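Long-range contact in tumor necrosis factor receptor superfamily member 16 (Rattus norvegicus, PDB 1SG1), which binds nerve growth factor as a low-affinity neurotrophin receptor, probably through its elongated extracellular array of disulfide-rich repeats: residues 43-48 with 74-79. Residues are numbered along the deposited sequence; the frame is centred on the assembly and turned at random.
Sequences VTFSDV and ADDAVC
Phe-45 lies flat against Asp-76, and this stacked pair is the tightly packed part of the contact. Asp-76 CB stands 3.6 Å from the centroid of the Phe-45 ring and over its face, which defines a CH-pi contact. The ring and carboxylate planes are only 3° apart. The backbone shares the same face, with Asp-76 N 3.3 Å from Phe-45 CD1. Asp-76 CG is anti to its own backbone N (chi1 -169°), which carries the carboxylate over the CZ and CE2 end of the ring. That group is also held from outside the two segments, since OD2 is hydrogen-bonded to Thr-59 OG1. An alanine in place of Phe-45 would probably open a gap beside Asp-76, leaving its CB and carboxylate without the ring face they stack on.

Toward Asp-47, a residue on the surface, the fit is looser. Its side chain touches Ala-74 O through CB alone, at 3.2 Å, and its carboxylate reaches Asp-75 and Asp-76 only by way of a water. That water accepts the backbone N-H of Asp-76 and donates to Asp-47 OD1 and to the carboxylate of Asp-75. Asp-47 OD1 and Asp-75 OD2 are 4.7 Å apart, and the water may lessen the repulsion between them; Asp-75 also has a weak, long ion pair with a basic side chain of another protein chain. No direct hydrogen bond joins the two segments, but a CA-H...O contact links Ala-74 CA to Ser-46 O at 3.5 Å.

Both segments belong to one TNFR-type cysteine-rich region. Strand 44-45 pairs antiparallel with 56-57, and Phe-45 also packs on Cys-71. Beyond Asp-76 the chain runs into strand 78-81, antiparallel to 65-69, where Cys-79 is disulfide-bonded to Cys-61; the contact sets strand 44-45 and the residues after it against the loop that leads into strand 78-81.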
loop_
_atom_site.group_PDB
_atom_site.type_symbol
_atom_site.label_atom_id
_atom_site.label_comp_id
_atom_site.label_asym_id
_atom_site.label_seq_id
_atom_site.Cartn_x
_atom_site.Cartn_y
_atom_site.Cartn_z
ATOM N N VAL C 43 11.649 -13.712 9.781
ATOM C CA VAL C 43 12.924 -13.788 10.465
ATOM C C VAL C 43 14.144 -13.838 9.545
ATOM O O VAL C 43 15.137 -13.142 9.765
ATOM C CB VAL C 43 12.961 -15.005 11.383
ATOM C CG1 VAL C 43 14.310 -15.094 12.070
ATOM C CG2 VAL C 43 11.850 -14.892 12.420
ATOM N N THR C 44 14.061 -14.661 8.508
ATOM C CA THR C 44 15.174 -14.845 7.581
ATOM C C THR C 44 14.701 -15.064 6.159
ATOM O O THR C 44 13.643 -15.647 5.906
ATOM C CB THR C 44 16.045 -16.082 7.963
ATOM O OG1 THR C 44 15.227 -17.264 7.955
ATOM C CG2 THR C 44 16.694 -15.902 9.351
ATOM N N PHE C 45 15.529 -14.633 5.223
ATOM C CA PHE C 45 15.203 -14.761 3.814
ATOM C C PHE C 45 16.453 -15.143 3.025
ATOM O O PHE C 45 17.584 -14.981 3.491
ATOM C CB PHE C 45 14.670 -13.416 3.303
ATOM C CG PHE C 45 15.715 -12.352 3.264
ATOM C CD1 PHE C 45 16.333 -12.003 2.065
ATOM C CD2 PHE C 45 16.167 -11.766 4.444
ATOM C CE1 PHE C 45 17.389 -11.089 2.057
ATOM C CE2 PHE C 45 17.211 -10.862 4.442
ATOM C CZ PHE C 45 17.825 -10.523 3.254
ATOM N N SER C 46 16.224 -15.635 1.817
ATOM C CA SER C 46 17.281 -16.006 0.900
ATOM C C SER C 46 16.755 -15.681 -0.472
ATOM O O SER C 46 15.951 -16.424 -1.012
ATOM C CB SER C 46 17.596 -17.503 0.971
ATOM O OG SER C 46 18.594 -17.865 0.013
ATOM N N ASP C 47 17.201 -14.564 -1.032
ATOM C CA ASP C 47 16.771 -14.151 -2.366
ATOM C C ASP C 47 17.766 -14.584 -3.426
ATOM O O ASP C 47 17.704 -14.094 -4.551
ATOM C CB ASP C 47 16.650 -12.634 -2.434
ATOM C CG ASP C 47 17.974 -11.933 -2.178
ATOM O OD1 ASP C 47 18.061 -10.710 -2.416
ATOM O OD2 ASP C 47 18.922 -12.605 -1.740
ATOM N N VAL C 48 18.671 -15.495 -3.068
ATOM C CA VAL C 48 19.708 -15.978 -3.978
ATOM C C VAL C 48 19.859 -17.515 -4.040
ATOM O O VAL C 48 19.850 -18.195 -3.017
ATOM C CB VAL C 48 21.073 -15.356 -3.585
ATOM C CG1 VAL C 48 21.527 -15.905 -2.238
ATOM C CG2 VAL C 48 22.107 -15.634 -4.661
ATOM N N ALA C 74 11.983 -15.327 0.836
ATOM C CA ALA C 74 12.786 -15.126 -0.361
ATOM C C ALA C 74 13.086 -13.664 -0.693
ATOM O O ALA C 74 13.653 -13.347 -1.742
ATOM C CB ALA C 74 12.094 -15.802 -1.554
ATOM N N ASP C 75 12.718 -12.770 0.203
ATOM C CA ASP C 75 12.945 -11.368 -0.057
ATOM C C ASP C 75 13.059 -10.591 1.253
ATOM O O ASP C 75 12.294 -10.779 2.184
ATOM C CB ASP C 75 11.798 -10.834 -0.921
ATOM C CG ASP C 75 12.274 -9.985 -2.091
ATOM O OD1 ASP C 75 11.417 -9.527 -2.875
ATOM O OD2 ASP C 75 13.492 -9.769 -2.238
ATOM N N ASP C 76 14.050 -9.722 1.326
ATOM C CA ASP C 76 14.256 -8.932 2.513
ATOM C C ASP C 76 13.107 -7.934 2.651
ATOM O O ASP C 76 12.307 -7.739 1.727
ATOM C CB ASP C 76 15.570 -8.183 2.391
ATOM C CG ASP C 76 15.986 -7.535 3.679
ATOM O OD1 ASP C 76 15.363 -7.819 4.708
ATOM O OD2 ASP C 76 16.943 -6.751 3.665
ATOM N N ALA C 77 13.039 -7.304 3.817
ATOM C CA ALA C 77 12.031 -6.329 4.088
ATOM C C ALA C 77 12.582 -4.997 3.603
ATOM O O ALA C 77 13.776 -4.867 3.364
ATOM C CB ALA C 77 11.758 -6.275 5.572
ATOM N N VAL C 78 11.696 -4.021 3.442
ATOM C CA VAL C 78 12.102 -2.696 3.049
ATOM C C VAL C 78 11.507 -1.708 4.054
ATOM O O VAL C 78 10.381 -1.865 4.501
ATOM C CB VAL C 78 11.673 -2.367 1.612
ATOM C CG1 VAL C 78 12.390 -1.134 1.158
ATOM C CG2 VAL C 78 12.012 -3.534 0.675
ATOM N N CYS C 79 12.317 -0.717 4.424
ATOM C CA CYS C 79 11.945 0.300 5.385
ATOM C C CYS C 79 12.055 1.709 4.846
ATOM O O CYS C 79 13.003 2.039 4.164
ATOM C CB CYS C 79 12.840 0.220 6.606
ATOM S SG CYS C 79 12.912 -1.377 7.457
HETATM O O HOH W 1 15.584 -9.351 -0.892
#